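Local coordinates for protein macrolide 2'-phosphotransferase MphH (Brachybacterium faecium, PDB 5UXD) that binds azithromycin and probably confers macrolide resistance by phosphorylating the 2'-hydroxyl of such antibiotics, at residues Leu13-His17 / Gly18-Asp22; Ala70-Ala73 / Pro74-Val78; Arg123-Gly126 / Ser127-Gln131. One frame throughout, in Å; residues are numbered along the deposited sequence.

Contact 1 (Leu13-His17 / Gly18-Asp22); sequences LAARH and GLDLD. With ZIT (azithromycin), chain I.
A14 faces the chain that turns back from its own helix. Its CB lies 3.7 Å from L21 CD1 and 4.1 Å from L19 CB, a small apolar contact on the inner side of the turn. L21 reaches A14 with the tip of its branch: CG is set anti to the carbonyl carbon (chi1 -59°) and the chain extends from there, bringing CD1 over the methyl. The backbone seals the same corner. L19 N-H bonds to A14 O over 2.9 Å, while H17 N-H reaches that oxygen from the opposite face of its carbonyl plane, so two donors grip it. G18 N bonds to A15 O at 3.0 Å, coming from well above the carbonyl plane rather than along a lone pair. These two bonds, L19 N to A14 O enclosing G18 N to A15 O, with G18 at positive phi (86°) as the C-prime residue, make a Schellman motif; it ends helix 7-16 and redirects the chain into strand 21-22. On the outer side a water donates to A15 O and, at 2.6 Å, to D20 OD1, tying the carboxylate to the helix end. H17 sends its ring away from the turn, where NE2 hydrogen-bonds E89. The R16 guanidinium lies with one face over L13 CA and forms a salt bridge to E89 as well, so a single carboxylate holds both side chains. A14 and L21 pack on L50, and L19 on W48 and I85, so the helix end lies against the sheet. D22 pairs with R41 of strand 35-42 and D20 with H43 just past its end. D22 belongs to an azithromycin site with A42, H43, D44 and G45; its OD2 approaches the macrolide methyl C21 to 3.6 Å.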
loop_
_atom_site.group_PDB
_atom_site.type_symbol
_atom_site.label_atom_id
_atom_site.label_comp_id
_atom_site.label_asym_id
_atom_site.label_seq_id
_atom_site.Cartn_x
_atom_site.Cartn_y
_atom_site.Cartn_z
ATOM N N LEU A 13 19.960 21.678 0.106
ATOM C CA LEU A 13 19.977 20.218 0.168
ATOM C C LEU A 13 19.808 19.610 -1.219
ATOM O O LEU A 13 20.585 18.738 -1.624
ATOM C CB LEU A 13 18.891 19.730 1.114
ATOM C CG LEU A 13 18.611 18.225 1.117
ATOM C CD1 LEU A 13 19.794 17.478 1.722
ATOM C CD2 LEU A 13 17.335 17.941 1.885
ATOM N N ALA A 14 18.808 20.072 -1.970
ATOM C CA ALA A 14 18.641 19.617 -3.345
ATOM C C ALA A 14 19.837 20.003 -4.212
ATOM O O ALA A 14 20.310 19.196 -5.021
ATOM C CB ALA A 14 17.351 20.189 -3.931
ATOM N N ALA A 15 20.335 21.237 -4.063
ATOM C CA ALA A 15 21.422 21.712 -4.911
ATOM C C ALA A 15 22.657 20.834 -4.762
ATOM O O ALA A 15 23.300 20.483 -5.756
ATOM C CB ALA A 15 21.761 23.165 -4.566
ATOM N N ARG A 16 22.993 20.450 -3.528
ATOM C CA ARG A 16 24.191 19.645 -3.323
ATOM C C ARG A 16 24.045 18.232 -3.882
ATOM O O ARG A 16 25.051 17.523 -4.006
ATOM C CB ARG A 16 24.554 19.610 -1.836
ATOM C CG ARG A 16 23.748 18.637 -0.997
ATOM C CD ARG A 16 24.249 18.616 0.449
ATOM N NE ARG A 16 23.967 19.879 1.120
ATOM C CZ ARG A 16 23.180 20.014 2.187
ATOM N NH1 ARG A 16 22.597 18.955 2.736
ATOM N NH2 ARG A 16 22.981 21.216 2.711
ATOM N N HIS A 17 22.835 17.825 -4.263
ATOM C CA HIS A 17 22.628 16.548 -4.936
ATOM C C HIS A 17 22.341 16.714 -6.427
ATOM O O HIS A 17 21.871 15.773 -7.077
ATOM C CB HIS A 17 21.517 15.779 -4.228
ATOM C CG HIS A 17 21.918 15.309 -2.871
ATOM N ND1 HIS A 17 22.648 14.157 -2.676
ATOM C CD2 HIS A 17 21.746 15.861 -1.648
ATOM C CE1 HIS A 17 22.882 14.001 -1.384
ATOM N NE2 HIS A 17 22.351 15.026 -0.737
ATOM N N GLY A 18 22.649 17.880 -6.984
ATOM C CA GLY A 18 22.500 18.122 -8.405
ATOM C C GLY A 18 21.131 18.567 -8.866
ATOM O O GLY A 18 20.906 18.629 -10.079
ATOM N N LEU A 19 20.213 18.893 -7.949
ATOM C CA LEU A 19 18.845 19.266 -8.313
ATOM C C LEU A 19 18.616 20.745 -7.994
ATOM O O LEU A 19 18.586 21.141 -6.825
ATOM C CB LEU A 19 17.839 18.356 -7.603
ATOM C CG LEU A 19 16.371 18.607 -7.912
ATOM C CD1 LEU A 19 16.112 18.346 -9.379
ATOM C CD2 LEU A 19 15.490 17.696 -7.034
ATOM N N ASP A 20 18.445 21.538 -9.051
ATOM C CA ASP A 20 18.323 22.988 -8.963
ATOM C C ASP A 20 16.844 23.347 -9.051
ATOM O O ASP A 20 16.223 23.173 -10.106
ATOM C CB ASP A 20 19.122 23.665 -10.077
ATOM C CG ASP A 20 20.614 23.324 -10.025
ATOM O OD1 ASP A 20 21.157 23.172 -8.908
ATOM O OD2 ASP A 20 21.244 23.229 -11.104
ATOM N N LEU A 21 16.285 23.843 -7.943
ATOM C CA LEU A 21 14.853 24.071 -7.803
ATOM C C LEU A 21 14.501 25.556 -7.800
ATOM O O LEU A 21 15.261 26.402 -7.321
ATOM C CB LEU A 21 14.329 23.431 -6.513
ATOM C CG LEU A 21 14.519 21.922 -6.339
ATOM C CD1 LEU A 21 14.067 21.463 -4.947
ATOM C CD2 LEU A 21 13.797 21.143 -7.430
ATOM N N ASP A 22 13.320 25.859 -8.327
ATOM C CA ASP A 22 12.731 27.195 -8.249
ATOM C C ASP A 22 12.069 27.318 -6.883
ATOM O O ASP A 22 11.006 26.743 -6.650
ATOM C CB ASP A 22 11.734 27.394 -9.384
ATOM C CG ASP A 22 11.017 28.737 -9.327
ATOM O OD1 ASP A 22 11.437 29.658 -8.579
ATOM O OD2 ASP A 22 10.024 28.885 -10.071
HETATM C C1 ZIT I . 6.295 30.464 -14.783
HETATM C C2 ZIT I . 6.083 29.224 -15.720
HETATM C C3 ZIT I . 6.985 29.266 -16.946
HETATM C C4 ZIT I . 8.521 29.430 -16.683
HETATM C C5 ZIT I . 9.249 28.108 -16.304
HETATM C C6 ZIT I . 10.399 28.290 -15.334
HETATM C C7 ZIT I . 11.611 29.009 -15.973
HETATM C C8 ZIT I . 12.663 29.443 -14.903
HETATM C C9 ZIT I . 12.523 30.955 -14.576
HETATM N N10 ZIT I . 11.344 31.203 -13.600
HETATM C C11 ZIT I . 10.670 32.447 -13.898
HETATM C C12 ZIT I . 9.177 32.341 -13.554
HETATM C C13 ZIT I . 8.280 33.309 -14.329
HETATM C C14 ZIT I . 6.850 32.776 -14.370
HETATM C C15 ZIT I . 5.882 33.888 -14.721
HETATM C C16 ZIT I . 4.434 33.306 -14.772
HETATM C C17 ZIT I . 6.200 27.987 -14.892
HETATM C C18 ZIT I . 9.108 30.023 -17.941
HETATM C C19 ZIT I . 10.854 26.903 -14.857
HETATM C C20 ZIT I . 13.997 29.191 -15.425
HETATM C C21 ZIT I . 11.825 31.136 -12.212
HETATM C C22 ZIT I . 11.322 33.604 -13.172
HETATM C C23 ZIT I . 8.807 33.547 -15.758
HETATM O O1 ZIT I . 6.086 30.377 -13.588
HETATM O O6 ZIT I . 9.940 29.031 -14.216
HETATM O O12 ZIT I . 8.979 32.591 -12.184
HETATM O O13 ZIT I . 8.229 34.553 -13.623
HETATM O O14 ZIT I . 6.742 31.767 -15.378
HETATM C C1A ZIT I . 8.857 26.541 -18.091
HETATM C C2A ZIT I . 9.625 25.697 -19.076
HETATM C C3A ZIT I . 8.719 24.763 -19.789
HETATM C C4A ZIT I . 7.948 23.925 -18.848
HETATM C C5A ZIT I . 7.186 24.796 -17.844
HETATM C C6A ZIT I . 6.476 23.983 -16.846
HETATM C C7A ZIT I . 8.760 23.080 -21.518
HETATM C C8A ZIT I . 10.600 23.221 -20.062
HETATM O O1A ZIT I . 9.756 27.415 -17.441
HETATM O O2A ZIT I . 10.253 26.551 -20.044
HETATM N N3A ZIT I . 9.558 23.984 -20.745
HETATM O O5A ZIT I . 8.094 25.722 -17.135
HETATM C C1B ZIT I . 5.396 30.100 -18.582
HETATM C C2B ZIT I . 4.789 31.377 -19.116
HETATM C C3B ZIT I . 5.351 31.850 -20.433
HETATM C C4B ZIT I . 5.574 30.740 -21.403
HETATM C C5B ZIT I . 6.449 29.681 -20.782
HETATM C C6B ZIT I . 6.751 28.576 -21.769
HETATM C C7B ZIT I . 4.345 32.913 -21.042
HETATM C C8B ZIT I . 6.688 33.495 -19.263
HETATM O O1B ZIT I . 6.553 30.351 -17.820
HETATM O O3B ZIT I . 6.637 32.466 -20.230
HETATM O O4B ZIT I . 6.203 31.227 -22.606
HETATM O O5B ZIT I . 5.742 29.090 -19.635
HETATM O O HOH W 1 23.343 21.822 -8.298
#

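Contact 2 (Ala70-Ala73 / Pro74-Val78); sequences AMLA and PHLDV
L72 and L76 make the tight part of this turn: L72 CD1 meets L76 CG at 3.8 Å, the two branches crossing obliquely. L72 turns CG anti to its own N (chi1 177°), which directs the isobutyl end back toward L76 one turn later. Both leucines are buried: L132, V135 and W217 also pack on L72, and Q131 on L76. On the backbone, H75 N-H bonds to L72 O over 2.8 Å, and a long, weak bond from L76 N to A73 O follows. The other side is looser and faces solvent. There the H75 ring sets its edge near M71 O, with ND1 donating a weak bond of 3.1 Å bent to 126°. M71 crosses the imidazole at about a right angle, its CE 3.9 Å from H75 ND1. The methionine chain is bent at chi2 and chi3, and this folds its methyl over to the histidine. P74 follows A73 on the exposed side. A water 2.9 Å from A73 O and 2.7 Å from V78 O can donate to either, linking the helix end to the following loop, though other acceptors compete for its protons. The chain thus passes into a 3-10 segment at 73-75 as helix 59-72 finishes. Helix 59-72, following strand 47-53 and preceding strand 85-86, is consistent with the αC position in the kinase-like fold of the phosphotransferase family.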
loop_
_atom_site.group_PDB
_atom_site.type_symbol
_atom_site.label_atom_id
_atom_site.label_comp_id
_atom_site.label_asym_id
_atom_site.label_seq_id
_atom_site.Cartn_x
_atom_site.Cartn_y
_atom_site.Cartn_z
ATOM N N ALA A 70 13.192 -0.097 -8.661
ATOM C CA ALA A 70 14.106 -0.200 -9.795
ATOM C C ALA A 70 13.815 -1.433 -10.642
ATOM O O ALA A 70 13.803 -1.359 -11.877
ATOM C CB ALA A 70 15.550 -0.225 -9.301
ATOM N N MET A 71 13.580 -2.574 -10.014
ATOM C CA MET A 71 13.324 -3.782 -10.780
ATOM C C MET A 71 11.922 -3.882 -11.344
ATOM O O MET A 71 11.700 -4.586 -12.313
ATOM C CB MET A 71 13.565 -5.032 -9.925
ATOM C CG MET A 71 12.518 -5.278 -8.851
ATOM S SD MET A 71 11.213 -6.470 -9.264
ATOM C CE MET A 71 11.757 -7.039 -10.856
ATOM N N LEU A 72 10.992 -3.136 -10.768
ATOM C CA LEU A 72 9.584 -3.293 -11.124
ATOM C C LEU A 72 9.175 -2.414 -12.302
ATOM O O LEU A 72 8.393 -2.852 -13.153
ATOM C CB LEU A 72 8.711 -2.991 -9.904
ATOM C CG LEU A 72 7.194 -3.014 -10.004
ATOM C CD1 LEU A 72 6.703 -4.376 -10.493
ATOM C CD2 LEU A 72 6.622 -2.672 -8.632
ATOM N N ALA A 73 9.719 -1.202 -12.382
ATOM C CA ALA A 73 9.286 -0.241 -13.397
ATOM C C ALA A 73 9.280 -0.780 -14.830
ATOM O O ALA A 73 8.305 -0.507 -15.550
ATOM C CB ALA A 73 10.159 1.019 -13.299
ATOM N N PRO A 74 10.288 -1.524 -15.306
ATOM C CA PRO A 74 10.217 -2.039 -16.686
ATOM C C PRO A 74 9.070 -3.001 -16.938
ATOM O O PRO A 74 8.713 -3.210 -18.105
ATOM C CB PRO A 74 11.568 -2.744 -16.871
ATOM C CG PRO A 74 12.457 -2.147 -15.859
ATOM C CD PRO A 74 11.588 -1.836 -14.687
ATOM N N HIS A 75 8.480 -3.590 -15.900
ATOM C CA HIS A 75 7.494 -4.654 -16.065
ATOM C C HIS A 75 6.054 -4.189 -15.914
ATOM O O HIS A 75 5.136 -5.000 -16.078
ATOM C CB HIS A 75 7.780 -5.781 -15.066
ATOM C CG HIS A 75 9.127 -6.401 -15.242
ATOM N ND1 HIS A 75 10.113 -6.325 -14.284
ATOM C CD2 HIS A 75 9.664 -7.082 -16.283
ATOM C CE1 HIS A 75 11.196 -6.944 -14.720
ATOM N NE2 HIS A 75 10.951 -7.412 -15.929
ATOM N N LEU A 76 5.828 -2.913 -15.623
ATOM C CA LEU A 76 4.483 -2.372 -15.483
ATOM C C LEU A 76 4.254 -1.276 -16.515
ATOM O O LEU A 76 5.119 -0.421 -16.727
ATOM C CB LEU A 76 4.240 -1.786 -14.089
ATOM C CG LEU A 76 4.296 -2.653 -12.837
ATOM C CD1 LEU A 76 3.722 -1.859 -11.664
ATOM C CD2 LEU A 76 3.533 -3.958 -13.027
ATOM N N ASP A 77 3.071 -1.284 -17.126
ATOM C CA ASP A 77 2.734 -0.213 -18.053
ATOM C C ASP A 77 2.429 1.084 -17.314
ATOM O O ASP A 77 2.787 2.168 -17.790
ATOM C CB ASP A 77 1.566 -0.631 -18.937
ATOM C CG ASP A 77 1.932 -1.760 -19.871
ATOM O OD1 ASP A 77 3.135 -2.091 -19.947
ATOM O OD2 ASP A 77 1.023 -2.318 -20.518
ATOM N N VAL A 78 1.794 1.001 -16.142
ATOM C CA VAL A 78 1.564 2.212 -15.365
ATOM C C VAL A 78 2.864 2.627 -14.689
ATOM O O VAL A 78 3.824 1.854 -14.590
ATOM C CB VAL A 78 0.428 2.040 -14.338
ATOM C CG1 VAL A 78 -0.869 1.672 -15.037
ATOM C CG2 VAL A 78 0.794 0.999 -13.301
HETATM O O HOH W 2 6.500 1.396 -14.203
#

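Contact 3 (Arg123-Gly126 / Ser127-Gln131); sequences RSLG and SVVAQ
The flat groups here are the peptide units, whose oxygens take N-H bonds from the next turn; the L125 carbonyl oxygen also has V129 CG2 beside it. V129 N-H bonds to L125 O over 2.9 Å, and V128 N to S124 O over the same distance. S127 N to R123 O and A130 N to G126 O, the latter 3.1 Å long, complete the set. Together they are the regular i to i+4 bonding of an alpha helix. Valine methyls lie beside two of these carbonyls. V129 CG2, anti to its carbonyl carbon and beside the backbone N (CG1 is the branch at chi1 175°), is brought to 3.1 Å from L125 O, a close fit, and its other contact is L125 CD1 at 3.7 Å. L125 and V129 run side by side in the same direction, an apolar i, i+4 pair along one side of the helix. V128 CG2 is placed likewise, 3.5 Å from S124 O. The hydroxyl of S127 lies near R123 O, but the serine has two conformers and that bond remains doubtful. Outside the turn, S124 OG hydrogen-bonds the backbone N of I211, securing this helix to strand 210-214, while L125 packs on I211 and on L199 of a loop, which V129 touches too. V128 meets V78 of the loop after helix 59-72. Helix 119-133 thus packs on strand 210-214 through S124 and L125, and on helix 238-250 through R123 at V243, S127 at A247, and V129 and A130 at Y248.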
loop_
_atom_site.group_PDB
_atom_site.type_symbol
_atom_site.label_atom_id
_atom_site.label_comp_id
_atom_site.label_asym_id
_atom_site.label_seq_id
_atom_site.Cartn_x
_atom_site.Cartn_y
_atom_site.Cartn_z
ATOM N N ARG A 123 -11.771 -2.533 -14.664
ATOM C CA ARG A 123 -10.913 -3.158 -15.674
ATOM C C ARG A 123 -9.473 -2.674 -15.578
ATOM O O ARG A 123 -8.537 -3.458 -15.785
ATOM C CB ARG A 123 -11.451 -2.914 -17.090
ATOM C CG ARG A 123 -12.771 -3.588 -17.346
ATOM C CD ARG A 123 -13.273 -3.356 -18.752
ATOM N NE ARG A 123 -14.269 -2.293 -18.774
ATOM C CZ ARG A 123 -14.073 -1.099 -19.318
ATOM N NH1 ARG A 123 -12.920 -0.813 -19.916
ATOM N NH2 ARG A 123 -15.041 -0.198 -19.293
ATOM N N SER A 124 -9.261 -1.393 -15.263
ATOM C CA SER A 124 -7.903 -0.889 -15.106
ATOM C C SER A 124 -7.196 -1.577 -13.946
ATOM O O SER A 124 -6.043 -2.007 -14.072
ATOM C CB SER A 124 -7.943 0.628 -14.906
ATOM O OG SER A 124 -6.652 1.141 -14.654
ATOM N N LEU A 125 -7.886 -1.713 -12.813
ATOM C CA LEU A 125 -7.298 -2.364 -11.646
ATOM C C LEU A 125 -6.932 -3.816 -11.938
ATOM O O LEU A 125 -5.818 -4.263 -11.637
ATOM C CB LEU A 125 -8.259 -2.279 -10.460
ATOM C CG LEU A 125 -7.730 -3.029 -9.232
ATOM C CD1 LEU A 125 -6.504 -2.310 -8.685
ATOM C CD2 LEU A 125 -8.791 -3.149 -8.154
ATOM N N GLY A 126 -7.853 -4.574 -12.526
ATOM C CA GLY A 126 -7.548 -5.969 -12.827
ATOM C C GLY A 126 -6.366 -6.112 -13.768
ATOM O O GLY A 126 -5.569 -7.046 -13.641
ATOM N N SER A 127 -6.232 -5.180 -14.721
ATOM C CA SER A 127 -5.109 -5.219 -15.652
ATOM C C SER A 127 -3.792 -4.911 -14.947
ATOM O O SER A 127 -2.783 -5.595 -15.171
ATOM C CB SER A 127 -5.343 -4.234 -16.802
ATOM O OG SER A 127 -6.404 -4.663 -17.641
ATOM N N VAL A 128 -3.775 -3.879 -14.100
ATOM C CA VAL A 128 -2.525 -3.553 -13.411
ATOM C C VAL A 128 -2.122 -4.688 -12.480
ATOM O O VAL A 128 -0.951 -5.094 -12.437
ATOM C CB VAL A 128 -2.657 -2.212 -12.656
ATOM C CG1 VAL A 128 -1.494 -2.015 -11.681
ATOM C CG2 VAL A 128 -2.717 -1.062 -13.643
ATOM N N VAL A 129 -3.087 -5.288 -11.777
ATOM C CA VAL A 129 -2.739 -6.302 -10.789
ATOM C C VAL A 129 -2.208 -7.552 -11.489
ATOM O O VAL A 129 -1.250 -8.181 -11.021
ATOM C CB VAL A 129 -3.947 -6.587 -9.874
ATOM C CG1 VAL A 129 -3.651 -7.719 -8.906
ATOM C CG2 VAL A 129 -4.321 -5.318 -9.096
ATOM N N ALA A 130 -2.772 -7.892 -12.652
ATOM C CA ALA A 130 -2.253 -9.041 -13.396
ATOM C C ALA A 130 -0.813 -8.805 -13.844
ATOM O O ALA A 130 0.017 -9.726 -13.805
ATOM C CB ALA A 130 -3.147 -9.350 -14.596
ATOM N N GLN A 131 -0.497 -7.575 -14.274
ATOM C CA GLN A 131 0.874 -7.252 -14.665
ATOM C C GLN A 131 1.811 -7.317 -13.468
ATOM O O GLN A 131 2.921 -7.857 -13.569
ATOM C CB GLN A 131 0.941 -5.860 -15.309
ATOM C CG GLN A 131 1.220 -5.880 -16.803
ATOM C CD GLN A 131 1.921 -4.617 -17.305
ATOM O OE1 GLN A 131 1.703 -3.522 -16.789
ATOM N NE2 GLN A 131 2.765 -4.773 -18.321
#

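Overall arrangement
The three contacts come in series along the chain. Contact 1 ends helix 7-16 and enters the six-stranded antiparallel sheet; contact 2 ends helix 59-72; contact 3 lies within helix 119-133. Contacts 1 and 2 have centres 27 Å apart, and contacts 1 and 3, 36 Å apart, with no touch in either case. Contacts 2 and 3, with centres 14 Å apart, meet: D77 N lies 2.6 Å from Q131 OE1, a probable hydrogen bond. The loop after helix 59-72 is thus docked on helix 119-133 of the C-terminal, mainly helical part, while contact 1 stands far from both, beside an azithromycin site separate from the pocket that includes E198, Y200 and F231.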